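Local atomic coordinates of pollen-specific leucine-rich repeat extensin-like protein 1 (Arabidopsis thaliana, PDB entry 6TME), a protein that probably binds RALF signalling peptides at the pollen tube cell wall through its leucine-rich repeat domain. Residues Arg46-Leu51 and Cys75-Val80; Gly154-Val159 and Lys167-Arg172; Gly178-Glu183 and Thr202-Ile207; Asp300-Leu305 and Ser309-Ser314; Ser339-Leu342 and Gln348-Ala351. All coordinates share one frame; numbering follows the deposited sequence.

Contact 1: residues Arg46-Leu51 and Cys75-Val80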
# COMPACT_ATOMS: atom_id res chain seq x y z
N ARG A 46 15.90 -4.96 29.67
CA ARG A 46 15.93 -5.50 28.32
C ARG A 46 15.62 -4.42 27.28
O ARG A 46 16.25 -4.37 26.22
CB ARG A 46 14.94 -6.66 28.24
CG ARG A 46 15.55 -7.98 28.67
CD ARG A 46 14.49 -8.98 29.01
NE ARG A 46 13.52 -9.11 27.93
CZ ARG A 46 12.21 -9.19 28.13
NH1 ARG A 46 11.73 -9.18 29.37
NH2 ARG A 46 11.38 -9.31 27.10
N ALA A 47 14.70 -3.51 27.59
CA ALA A 47 14.45 -2.41 26.66
C ALA A 47 15.63 -1.46 26.61
O ALA A 47 15.98 -0.95 25.54
CB ALA A 47 13.18 -1.64 27.02
N TYR A 48 16.25 -1.21 27.77
CA TYR A 48 17.40 -0.31 27.85
C TYR A 48 18.54 -0.81 26.97
O TYR A 48 19.13 -0.04 26.21
CB TYR A 48 17.87 -0.17 29.30
CG TYR A 48 19.17 0.61 29.43
CD1 TYR A 48 19.17 2.00 29.33
CD2 TYR A 48 20.39 -0.04 29.62
CE1 TYR A 48 20.33 2.72 29.44
CE2 TYR A 48 21.57 0.69 29.72
CZ TYR A 48 21.53 2.07 29.63
OH TYR A 48 22.68 2.83 29.71
N ILE A 49 18.87 -2.09 27.08
CA ILE A 49 19.94 -2.68 26.28
C ILE A 49 19.61 -2.57 24.78
O ILE A 49 20.45 -2.15 23.97
CB ILE A 49 20.17 -4.14 26.72
CG1 ILE A 49 20.76 -4.17 28.14
CG2 ILE A 49 21.05 -4.89 25.70
CD1 ILE A 49 20.62 -5.55 28.86
N ALA A 50 18.38 -2.94 24.40
CA ALA A 50 17.93 -2.79 23.02
C ALA A 50 18.14 -1.38 22.50
O ALA A 50 18.70 -1.18 21.41
CB ALA A 50 16.45 -3.17 22.92
N LEU A 51 17.69 -0.38 23.26
CA LEU A 51 17.72 0.98 22.73
C LEU A 51 19.13 1.53 22.70
O LEU A 51 19.48 2.29 21.79
CB LEU A 51 16.81 1.89 23.54
CG LEU A 51 15.32 1.56 23.42
CD1 LEU A 51 14.53 2.24 24.56
CD2 LEU A 51 14.76 1.90 22.04
N CYS A 75 11.33 5.00 29.30
CA CYS A 75 10.04 5.58 28.96
C CYS A 75 10.12 7.07 28.66
O CYS A 75 9.22 7.61 28.00
CB CYS A 75 9.05 5.32 30.11
SG CYS A 75 8.70 3.56 30.31
N SER A 76 11.16 7.74 29.12
CA SER A 76 11.34 9.15 28.82
C SER A 76 12.16 9.39 27.56
O SER A 76 12.29 10.55 27.14
CB SER A 76 12.01 9.83 30.02
OG SER A 76 13.23 9.19 30.32
N TYR A 77 12.73 8.34 26.95
CA TYR A 77 13.40 8.48 25.65
C TYR A 77 12.45 9.02 24.59
O TYR A 77 11.30 8.58 24.47
CB TYR A 77 13.95 7.14 25.17
CG TYR A 77 15.13 6.59 25.89
CD1 TYR A 77 15.52 7.08 27.14
CD2 TYR A 77 15.87 5.57 25.33
CE1 TYR A 77 16.63 6.57 27.80
CE2 TYR A 77 16.97 5.04 25.97
CZ TYR A 77 17.35 5.55 27.21
OH TYR A 77 18.46 5.01 27.84
N LYS A 78 12.94 9.95 23.78
CA LYS A 78 12.13 10.51 22.70
C LYS A 78 11.89 9.45 21.63
O LYS A 78 12.84 8.84 21.13
CB LYS A 78 12.82 11.72 22.08
CG LYS A 78 11.93 12.39 21.02
CD LYS A 78 12.46 13.73 20.56
CE LYS A 78 11.49 14.37 19.57
NZ LYS A 78 12.03 15.60 18.92
N GLY A 79 10.62 9.26 21.26
CA GLY A 79 10.23 8.27 20.27
C GLY A 79 9.92 6.91 20.84
O GLY A 79 9.52 6.00 20.09
N VAL A 80 10.07 6.74 22.15
CA VAL A 80 9.78 5.49 22.84
C VAL A 80 8.51 5.70 23.65
O VAL A 80 8.38 6.71 24.35
CB VAL A 80 10.96 5.07 23.73
CG1 VAL A 80 10.64 3.77 24.46
CG2 VAL A 80 12.24 4.94 22.89

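Contact 2: residues Gly154-Val159 and Lys167-Arg172. With SO4 (sulfate ion), chain I.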
# COMPACT_ATOMS: atom_id res chain seq x y z
N GLY A 154 17.07 -5.78 -0.44
CA GLY A 154 17.15 -7.21 -0.53
C GLY A 154 15.78 -7.84 -0.46
O GLY A 154 14.75 -7.19 -0.62
N PRO A 155 15.75 -9.14 -0.17
CA PRO A 155 14.51 -9.91 -0.27
C PRO A 155 13.41 -9.42 0.67
O PRO A 155 13.68 -8.80 1.70
CB PRO A 155 14.94 -11.33 0.10
CG PRO A 155 16.44 -11.35 -0.14
CD PRO A 155 16.89 -9.97 0.25
N PHE A 156 12.17 -9.73 0.30
CA PHE A 156 11.02 -9.36 1.10
C PHE A 156 11.29 -9.68 2.57
O PHE A 156 11.81 -10.76 2.87
CB PHE A 156 9.78 -10.10 0.60
CG PHE A 156 8.53 -9.77 1.36
CD1 PHE A 156 8.24 -10.39 2.56
CD2 PHE A 156 7.65 -8.82 0.88
CE1 PHE A 156 7.07 -10.08 3.26
CE2 PHE A 156 6.50 -8.50 1.56
CZ PHE A 156 6.21 -9.13 2.77
N PRO A 157 10.98 -8.76 3.52
CA PRO A 157 11.27 -9.03 4.95
C PRO A 157 10.35 -10.09 5.54
O PRO A 157 9.33 -9.76 6.16
CB PRO A 157 11.03 -7.67 5.62
CG PRO A 157 9.98 -7.01 4.73
CD PRO A 157 10.36 -7.43 3.32
N THR A 158 10.71 -11.35 5.36
CA THR A 158 9.80 -12.44 5.70
C THR A 158 9.58 -12.59 7.21
O THR A 158 8.64 -13.28 7.61
CB THR A 158 10.30 -13.74 5.07
OG1 THR A 158 11.70 -13.91 5.29
CG2 THR A 158 10.05 -13.71 3.56
N VAL A 159 10.41 -11.96 8.05
CA VAL A 159 10.12 -11.93 9.49
C VAL A 159 8.71 -11.41 9.76
O VAL A 159 8.07 -11.80 10.75
CB VAL A 159 11.19 -11.09 10.24
CG1 VAL A 159 11.12 -9.63 9.81
CG2 VAL A 159 11.00 -11.22 11.76
N LYS A 167 -1.39 -6.47 11.39
CA LYS A 167 -2.52 -5.86 10.72
C LYS A 167 -2.12 -4.85 9.66
O LYS A 167 -2.84 -4.68 8.67
CB LYS A 167 -3.43 -5.16 11.75
CG LYS A 167 -4.60 -4.44 11.11
CD LYS A 167 -5.64 -4.01 12.09
CE LYS A 167 -7.00 -3.90 11.41
NZ LYS A 167 -7.98 -3.24 12.30
N PHE A 168 -0.99 -4.17 9.83
CA PHE A 168 -0.57 -3.07 8.98
C PHE A 168 0.90 -3.30 8.68
O PHE A 168 1.73 -3.35 9.60
CB PHE A 168 -0.78 -1.73 9.69
CG PHE A 168 -0.46 -0.51 8.85
CD1 PHE A 168 0.85 -0.11 8.63
CD2 PHE A 168 -1.49 0.27 8.35
CE1 PHE A 168 1.11 1.03 7.89
CE2 PHE A 168 -1.23 1.39 7.63
CZ PHE A 168 0.06 1.78 7.40
N LEU A 169 1.21 -3.47 7.40
CA LEU A 169 2.57 -3.68 6.93
C LEU A 169 2.84 -2.65 5.85
O LEU A 169 2.21 -2.69 4.78
CB LEU A 169 2.74 -5.09 6.39
CG LEU A 169 4.13 -5.50 5.90
CD1 LEU A 169 5.20 -5.19 6.92
CD2 LEU A 169 4.16 -6.99 5.55
N ASP A 170 3.75 -1.71 6.12
CA ASP A 170 4.20 -0.73 5.13
C ASP A 170 5.71 -0.85 4.89
O ASP A 170 6.51 -0.45 5.74
CB ASP A 170 3.84 0.69 5.56
CG ASP A 170 3.93 1.69 4.41
OD1 ASP A 170 4.67 1.40 3.45
OD2 ASP A 170 3.27 2.76 4.45
N ILE A 171 6.10 -1.36 3.72
CA ILE A 171 7.49 -1.42 3.31
C ILE A 171 7.76 -0.61 2.05
O ILE A 171 8.82 -0.72 1.45
CB ILE A 171 7.96 -2.88 3.11
CG1 ILE A 171 7.18 -3.52 1.95
CG2 ILE A 171 7.77 -3.69 4.42
CD1 ILE A 171 7.69 -4.91 1.57
N ARG A 172 6.80 0.24 1.66
CA ARG A 172 6.90 1.01 0.44
C ARG A 172 8.12 1.94 0.48
O ARG A 172 8.60 2.35 1.55
CB ARG A 172 5.60 1.82 0.22
CG ARG A 172 5.48 3.06 1.11
CD ARG A 172 4.07 3.66 1.27
NE ARG A 172 4.10 4.48 2.48
CZ ARG A 172 4.27 5.81 2.51
NH1 ARG A 172 4.33 6.54 1.39
NH2 ARG A 172 4.36 6.41 3.69
S SO4 I . -8.47 -5.25 15.48
O1 SO4 I . -8.60 -4.10 14.58
O2 SO4 I . -7.73 -4.87 16.68
O3 SO4 I . -9.80 -5.73 15.85
O4 SO4 I . -7.75 -6.31 14.78

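Contact 3: residues Gly178-Glu183 and Thr202-Ile207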
# COMPACT_ATOMS: atom_id res chain seq x y z
N GLY A 178 13.05 -9.01 -5.79
CA GLY A 178 12.78 -10.43 -5.92
C GLY A 178 11.30 -10.74 -5.90
O GLY A 178 10.44 -9.86 -6.06
N LYS A 179 11.00 -12.02 -5.69
CA LYS A 179 9.62 -12.49 -5.71
C LYS A 179 8.89 -12.05 -4.44
O LYS A 179 9.49 -11.83 -3.38
CB LYS A 179 9.57 -14.02 -5.81
CG LYS A 179 10.26 -14.60 -7.04
CD LYS A 179 10.28 -16.13 -6.98
CE LYS A 179 10.73 -16.72 -8.32
NZ LYS A 179 10.68 -18.21 -8.34
N LEU A 180 7.61 -11.98 -4.55
CA LEU A 180 6.75 -11.70 -3.41
C LEU A 180 6.30 -13.01 -2.76
O LEU A 180 5.78 -13.89 -3.46
CB LEU A 180 5.55 -10.91 -3.86
CG LEU A 180 4.72 -10.17 -2.85
CD1 LEU A 180 5.63 -9.19 -2.16
CD2 LEU A 180 3.57 -9.45 -3.60
N PRO A 181 6.48 -13.18 -1.46
CA PRO A 181 6.03 -14.43 -0.80
C PRO A 181 4.52 -14.56 -0.89
O PRO A 181 3.79 -13.75 -0.30
CB PRO A 181 6.49 -14.26 0.66
CG PRO A 181 7.48 -13.12 0.64
CD PRO A 181 7.09 -12.24 -0.51
N PRO A 182 4.02 -15.56 -1.62
CA PRO A 182 2.55 -15.68 -1.76
C PRO A 182 1.85 -15.78 -0.42
O PRO A 182 0.73 -15.28 -0.26
CB PRO A 182 2.36 -16.96 -2.60
CG PRO A 182 3.70 -17.18 -3.29
CD PRO A 182 4.75 -16.62 -2.34
N GLU A 183 2.48 -16.39 0.58
CA GLU A 183 1.81 -16.54 1.86
C GLU A 183 1.48 -15.21 2.53
O GLU A 183 0.69 -15.21 3.48
CB GLU A 183 2.66 -17.43 2.79
CG GLU A 183 4.10 -16.97 3.00
CD GLU A 183 5.09 -17.57 2.00
OE1 GLU A 183 4.68 -17.90 0.87
OE2 GLU A 183 6.29 -17.72 2.35
N THR A 202 5.45 -12.55 -10.52
CA THR A 202 4.01 -12.52 -10.65
C THR A 202 3.34 -12.02 -9.39
O THR A 202 3.93 -12.02 -8.30
CB THR A 202 3.43 -13.89 -11.01
OG1 THR A 202 3.78 -14.86 -10.02
CG2 THR A 202 3.93 -14.34 -12.34
N ILE A 203 2.10 -11.58 -9.55
CA ILE A 203 1.20 -11.42 -8.42
C ILE A 203 0.76 -12.81 -7.97
O ILE A 203 0.27 -13.59 -8.79
CB ILE A 203 -0.01 -10.57 -8.80
CG1 ILE A 203 0.43 -9.18 -9.22
CG2 ILE A 203 -0.97 -10.46 -7.61
CD1 ILE A 203 -0.62 -8.51 -10.06
N PRO A 204 0.94 -13.15 -6.71
CA PRO A 204 0.63 -14.52 -6.27
C PRO A 204 -0.83 -14.88 -6.49
O PRO A 204 -1.73 -14.06 -6.29
CB PRO A 204 0.97 -14.49 -4.78
CG PRO A 204 1.90 -13.31 -4.63
CD PRO A 204 1.45 -12.31 -5.62
N GLU A 205 -1.06 -16.14 -6.86
CA GLU A 205 -2.42 -16.66 -6.96
C GLU A 205 -3.18 -16.55 -5.64
O GLU A 205 -4.41 -16.60 -5.64
CB GLU A 205 -2.39 -18.12 -7.41
CG GLU A 205 -1.90 -18.29 -8.86
CD GLU A 205 -2.93 -17.82 -9.88
OE1 GLU A 205 -4.13 -17.77 -9.53
OE2 GLU A 205 -2.53 -17.49 -11.02
N THR A 206 -2.46 -16.39 -4.52
CA THR A 206 -3.08 -16.32 -3.20
C THR A 206 -3.76 -14.99 -2.92
O THR A 206 -4.43 -14.87 -1.88
CB THR A 206 -2.02 -16.55 -2.14
OG1 THR A 206 -0.93 -15.66 -2.41
CG2 THR A 206 -1.52 -17.99 -2.18
N ILE A 207 -3.60 -14.00 -3.80
CA ILE A 207 -4.16 -12.67 -3.54
C ILE A 207 -5.63 -12.73 -3.15
O ILE A 207 -6.10 -11.92 -2.33
CB ILE A 207 -3.93 -11.77 -4.75
CG1 ILE A 207 -4.24 -10.33 -4.38
CG2 ILE A 207 -4.80 -12.22 -5.94
CD1 ILE A 207 -3.90 -9.37 -5.48
O HOH W 1 6.38 -11.57 -7.07

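Contact 4: residues Asp300-Leu305 and Ser309-Ser314. With NAG (2-acetamido-2-deoxy-beta-D-glucopyranose), chain E; SO4 (sulfate ion), chain K.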
# COMPACT_ATOMS: atom_id res chain seq x y z
N ASP A 300 -21.48 2.92 -21.66
CA ASP A 300 -22.06 3.53 -20.47
C ASP A 300 -22.39 2.51 -19.40
O ASP A 300 -22.77 2.89 -18.29
CB ASP A 300 -23.32 4.34 -20.84
CG ASP A 300 -24.38 3.49 -21.48
OD1 ASP A 300 -24.06 2.34 -21.88
OD2 ASP A 300 -25.54 3.96 -21.57
N ASN A 301 -22.26 1.22 -19.72
CA ASN A 301 -22.19 0.18 -18.70
C ASN A 301 -21.23 0.60 -17.60
O ASN A 301 -21.49 0.39 -16.41
CB ASN A 301 -21.73 -1.13 -19.34
CG ASN A 301 -22.40 -2.32 -18.75
OD1 ASN A 301 -23.42 -2.21 -18.07
ND2 ASN A 301 -21.83 -3.50 -19.01
N ILE A 302 -20.13 1.24 -17.99
CA ILE A 302 -19.07 1.63 -17.09
C ILE A 302 -19.14 3.11 -16.74
O ILE A 302 -19.06 3.49 -15.57
CB ILE A 302 -17.71 1.26 -17.74
CG1 ILE A 302 -17.60 -0.26 -17.86
CG2 ILE A 302 -16.56 1.86 -16.98
CD1 ILE A 302 -16.57 -0.73 -18.85
N CYS A 303 -19.35 3.97 -17.74
CA CYS A 303 -19.29 5.41 -17.54
C CYS A 303 -20.46 5.95 -16.72
O CYS A 303 -20.38 7.09 -16.24
CB CYS A 303 -19.23 6.12 -18.88
SG CYS A 303 -17.70 5.72 -19.81
N LYS A 304 -21.52 5.17 -16.51
CA LYS A 304 -22.64 5.63 -15.70
C LYS A 304 -22.71 4.94 -14.34
O LYS A 304 -23.75 5.00 -13.67
CB LYS A 304 -23.95 5.51 -16.47
CG LYS A 304 -24.09 6.71 -17.40
CD LYS A 304 -25.06 6.56 -18.56
CE LYS A 304 -26.49 6.39 -18.13
NZ LYS A 304 -27.40 6.88 -19.20
N LEU A 305 -21.62 4.29 -13.92
CA LEU A 305 -21.55 3.75 -12.57
C LEU A 305 -21.81 4.87 -11.56
O LEU A 305 -21.34 6.00 -11.74
CB LEU A 305 -20.19 3.10 -12.34
CG LEU A 305 -19.95 1.74 -13.01
CD1 LEU A 305 -18.47 1.41 -13.10
CD2 LEU A 305 -20.68 0.62 -12.29
N SER A 309 -16.43 9.02 -10.26
CA SER A 309 -16.26 10.45 -10.47
C SER A 309 -15.03 10.82 -11.30
O SER A 309 -14.97 11.95 -11.81
CB SER A 309 -16.22 11.19 -9.12
OG SER A 309 -14.99 11.01 -8.44
N ASN A 310 -14.06 9.93 -11.46
CA ASN A 310 -12.84 10.20 -12.21
C ASN A 310 -12.49 8.91 -12.95
O ASN A 310 -12.13 7.91 -12.32
CB ASN A 310 -11.69 10.65 -11.29
CG ASN A 310 -10.52 11.25 -12.05
OD1 ASN A 310 -10.67 11.66 -13.20
ND2 ASN A 310 -9.37 11.32 -11.42
N PHE A 311 -12.63 8.92 -14.27
CA PHE A 311 -12.41 7.73 -15.09
C PHE A 311 -11.45 8.12 -16.20
O PHE A 311 -11.82 8.84 -17.13
CB PHE A 311 -13.73 7.19 -15.63
CG PHE A 311 -13.59 5.98 -16.55
CD1 PHE A 311 -12.48 5.15 -16.50
CD2 PHE A 311 -14.60 5.68 -17.47
CE1 PHE A 311 -12.37 4.05 -17.35
CE2 PHE A 311 -14.50 4.59 -18.31
CZ PHE A 311 -13.38 3.77 -18.25
N THR A 312 -10.21 7.64 -16.09
CA THR A 312 -9.09 7.96 -16.98
C THR A 312 -8.78 6.72 -17.81
O THR A 312 -8.43 5.68 -17.26
CB THR A 312 -7.85 8.36 -16.15
OG1 THR A 312 -8.15 9.50 -15.34
CG2 THR A 312 -6.63 8.63 -17.03
N PHE A 313 -8.93 6.82 -19.13
CA PHE A 313 -8.65 5.69 -20.00
C PHE A 313 -7.77 6.12 -21.17
O PHE A 313 -7.78 5.51 -22.24
CB PHE A 313 -9.94 5.02 -20.49
CG PHE A 313 -10.99 5.97 -21.02
CD1 PHE A 313 -11.77 6.74 -20.16
CD2 PHE A 313 -11.23 6.07 -22.39
CE1 PHE A 313 -12.75 7.61 -20.65
CE2 PHE A 313 -12.21 6.92 -22.90
CZ PHE A 313 -12.96 7.70 -22.03
N SER A 314 -6.97 7.16 -20.95
CA SER A 314 -6.16 7.75 -21.99
C SER A 314 -4.97 6.84 -22.32
O SER A 314 -4.63 5.92 -21.58
CB SER A 314 -5.69 9.13 -21.52
OG SER A 314 -4.78 8.97 -20.47
C1 NAG E . -8.17 11.87 -12.03
C2 NAG E . -7.48 12.90 -11.14
C3 NAG E . -6.15 13.33 -11.76
C4 NAG E . -5.26 12.11 -11.96
C5 NAG E . -5.97 11.08 -12.84
C6 NAG E . -5.23 9.76 -12.88
C7 NAG E . -9.20 14.14 -9.88
C8 NAG E . -9.99 15.41 -9.79
N2 NAG E . -8.34 14.05 -10.91
O3 NAG E . -5.50 14.24 -10.88
O4 NAG E . -4.00 12.48 -12.51
O5 NAG E . -7.27 10.78 -12.29
O6 NAG E . -5.35 9.07 -11.64
O7 NAG E . -9.33 13.23 -9.07
S SO4 K . -25.53 7.44 -23.21
O1 SO4 K . -25.86 8.77 -22.69
O2 SO4 K . -24.12 7.40 -23.59
O3 SO4 K . -26.35 7.18 -24.40
O4 SO4 K . -25.80 6.43 -22.20

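Contact 5: residues Ser339-Leu342 and Gln348-Ala351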
# COMPACT_ATOMS: atom_id res chain seq x y z
N SER A 339 -5.28 10.38 -26.61
CA SER A 339 -4.41 9.39 -27.24
C SER A 339 -5.05 8.02 -27.26
O SER A 339 -4.48 7.03 -26.79
CB SER A 339 -3.05 9.33 -26.57
OG SER A 339 -2.15 8.59 -27.37
N ASN A 340 -6.26 7.96 -27.80
CA ASN A 340 -6.83 6.68 -28.15
C ASN A 340 -7.00 6.63 -29.66
O ASN A 340 -6.25 7.28 -30.39
CB ASN A 340 -8.14 6.49 -27.40
CG ASN A 340 -7.93 5.85 -26.02
OD1 ASN A 340 -7.59 4.67 -25.91
ND2 ASN A 340 -8.10 6.64 -24.98
N CYS A 341 -7.99 5.87 -30.14
CA CYS A 341 -8.28 5.81 -31.56
C CYS A 341 -9.72 6.23 -31.84
O CYS A 341 -10.46 5.49 -32.48
CB CYS A 341 -8.06 4.38 -32.07
SG CYS A 341 -6.39 3.79 -31.82
N LEU A 342 -10.13 7.38 -31.32
CA LEU A 342 -11.53 7.78 -31.41
C LEU A 342 -11.71 8.84 -32.48
O LEU A 342 -11.00 9.85 -32.48
CB LEU A 342 -12.03 8.31 -30.07
CG LEU A 342 -11.76 7.40 -28.89
CD1 LEU A 342 -11.76 8.23 -27.60
CD2 LEU A 342 -12.79 6.28 -28.84
N GLN A 348 -6.04 12.41 -30.50
CA GLN A 348 -6.08 10.97 -30.67
C GLN A 348 -4.82 10.47 -31.38
O GLN A 348 -4.02 11.24 -31.91
CB GLN A 348 -7.33 10.57 -31.44
CG GLN A 348 -8.58 10.91 -30.67
CD GLN A 348 -8.62 10.18 -29.34
OE1 GLN A 348 -8.85 8.97 -29.29
NE2 GLN A 348 -8.37 10.91 -28.25
N LYS A 349 -4.62 9.16 -31.34
CA LYS A 349 -3.53 8.57 -32.11
C LYS A 349 -3.85 8.70 -33.60
O LYS A 349 -5.01 8.79 -33.99
CB LYS A 349 -3.34 7.10 -31.74
CG LYS A 349 -2.79 6.85 -30.34
CD LYS A 349 -2.66 5.35 -30.09
CE LYS A 349 -1.87 5.05 -28.81
NZ LYS A 349 -2.66 5.41 -27.59
N SER A 350 -2.80 8.73 -34.42
CA SER A 350 -3.01 8.78 -35.87
C SER A 350 -3.70 7.51 -36.37
O SER A 350 -3.60 6.44 -35.77
CB SER A 350 -1.67 8.97 -36.60
OG SER A 350 -0.99 7.73 -36.77
N ALA A 351 -4.42 7.65 -37.49
CA ALA A 351 -5.03 6.49 -38.12
C ALA A 351 -3.99 5.49 -38.60
O ALA A 351 -4.25 4.28 -38.62
CB ALA A 351 -5.91 6.93 -39.30

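Contact 1: residues Arg46-Leu51 and Cys75-Val80
L51 on helix 43-56 packs against Y77 and V80 in the N-terminal cap of the leucine-rich repeat domain, where the loop entering strand 80-85 passes the helix. One methyl of L51 serves both partners: CD1 lies 3.7 Å from CD2 of Y77, meeting that ring obliquely, and CD1 is also 3.9 Å from CG2 of V80. The L51 and Y77 side chains run past each other in opposite senses, while L51 and V80 point their ends at one another. With CG opposite the carbonyl carbon and beside the backbone N (chi1 -72°), the Y77 ring extends toward the helix. Its hydroxyl arrives at the rim of Y48, close to the plane of that ring, with OH of Y77 3.4 Å from CE1 of Y48. This same hydroxyl is hydrogen-bonded to G71 O and Q52 NE2, and W69 stacks on the Y77 ring. Replacing Y77 by an alanine is likely to open a gap beside L51 and W69 and to leave G71 O and Q52 NE2 without their shared hydroxyl. Y77 also opens a type II beta turn through G79, closed by a 3.2 Å bond from V80 N to Y77 O.

Contact 2: residues Gly154-Val159 and Lys167-Arg172
The loop carrying F156 and P157 packs against strand 168-170 without a backbone bond between them, P157 and I171 making the nearest approach at 8.7 Å between CA atoms. Side chains fill the interval. The F156 ring extends with CG opposite its backbone N (chi1 -179°), which brings CE2 to 3.8 Å from CD1 of I171 and CZ to 4.1 Å from CD2 of L169, both methyls approaching obliquely. P157 CD lies over one face of the ring, offset toward its rim, and P157 CG reaches CG2 of I171 at 4.0 Å. D170 and R172 form a second pairing within their own segment: D170 OD2 takes R172 NE at 2.7 Å on its syn lone pair, nearly in the guanidinium plane, and OD1 accepts R172 N in an Asx turn. K167 stretches out fully to place NZ 2.5 Å from O1 of a sulfate, probably from the crystallisation liquor, and bonds as well to the backbone of the partner protein chain, which R172 NH1 also reaches. A methionine in place of K167 would probably cost the sulfate its ammonium partner and that chain's backbone one of its donors. L169 and I171 turned inward, with I171 O held by N174 ND2 and N197 ND2, give the inner strand and asparagine row of a leucine-rich repeat.

Contact 3: residues Gly178-Glu183 and Thr202-Ile207
T206 and P204 pack on P182 and L180 where adjacent coils of the plant-type leucine-rich repeat solenoid lie side by side; each loop follows a strand of the parallel set 175-178, 198-201. The T206 side chain is spent almost wholly on P182. Its CB is 3.6 Å from P182 O. Beyond it, OG1 donates to that carbonyl, 2.7 Å from P182 O, coming in from above the carbonyl plane, 37° out of it, instead of along a lone pair. The other branch, CG2, settles 4.0 Å from P182 CB. A chi1 of 51° sets OG1 between the backbone N and the carbonyl carbon of T206, the position from which it can reach P182. Next to this bond the two prolines cross at about a right angle, P182 CB and P204 CB being 3.6 Å apart and the CA atoms of these residues 5.0 Å. The buried L180 crosses the P204 ring at about a right angle, CD2 of L180 lying 4.1 Å from CD of P204. Thus a hydroxyl-carbonyl bond and proline packing hold coil to coil where the backbones make no direct bond. Further along, a water bridges the gap, accepting from L180 N and donating to T202 O, each 2.8 Å from it.

Contact 4: residues Asp300-Leu305 and Ser309-Ser314
The L305 N to I302 O bond, 3.1 Å long, closes the turn at the end of helix 300-303, a turn whose inner side presents I302 and C303 to F311. The F311 ring receives both along one flank. SG of C303 stands at the ring edge, in its plane, 3.7 Å from CE2 of F311 and 88° off the ring normal, a sulfur-aromatic contact. CG2 of I302 comes obliquely to CE2 of F311, also at 3.7 Å, and the two side chains cross nearly at a right angle. What puts the ring there is its extended first torsion, with CG opposite the F311 backbone N (chi1 177°). One face is covered within its own segment by F313, whose CD1 sits 3.7 Å above the centre of the F311 ring. The neighbouring side chains on the strand serve the other surface: N310 ND2 carries the glycan, linked to C1 of the sugar, and is hydrogen-bonded to Q286 OE1. At the outer side of the helix, K304 NZ makes a long, weak bond to a sulfate. C303 is tied to C325 by a disulfide, and the cluster is wedged between V298 of strand 297-298, M287 of strand 286-288 and F335 of strand 334-336, so the short helix packs against the core-facing side of strands 286-288, 310-312 and 334-336.

Contact 5: residues Ser339-Leu342 and Gln348-Ala351
At the C-terminal cap of the leucine-rich repeat domain, Q348 and K349 fold over S339-L342 in the loop that follows strand 334-336 and runs to helix 351-358. Q348 bends at its second torsion (chi2 -60°), turning its amide back over the loop. There OE1 accepts from L342 N at 2.9 Å, with a fairly straight N-H (152°), and more weakly from N340 N, so one side-chain oxygen stitches together the bend through C341. The other end of the amide, NE2, is hydrogen-bonded to D337 O and P346 O, which fixes its rotation. K349 adds a backbone bond, N to N340 O at 2.7 Å. Its side chain runs along S339 and curls at the last torsion, bringing NZ to S339 O at 2.6 Å, from above the carbonyl plane. The same ammonium also bonds to N316 O and lies against F317 in a cation-pi contact, so its charge is probably stabilised by these oxygens and the ring. The C341-C354 disulfide ties the loop to helix 351-358, whose N-cap is S350, with OG bonded to E353 N. The second grip of K349 on S339 is longer, NZ standing 3.2 Å from OG.

Contacts 1 and 5 close the two ends of the repeat domain, their centres about 61 Å apart, and contacts 2, 3 and 4 lie along the coils between them. Contacts 1, 2 and 4 are buried and mainly apolar, with no hydrogen bond across their segments, each with an aromatic ring met by aliphatic or sulfur atoms; contacts 2 and 4 both reach the long run of parallel strands. Contacts 3 and 5 are partly buried and use hydrogen bonds, a single hydroxyl bond in 3 and a dense network in 5. Neighbours join directly: F156 of contact 2 packs on P181 of contact 3, and F313 O of contact 4 is probably hydrogen-bonded to N340 ND2 of contact 5.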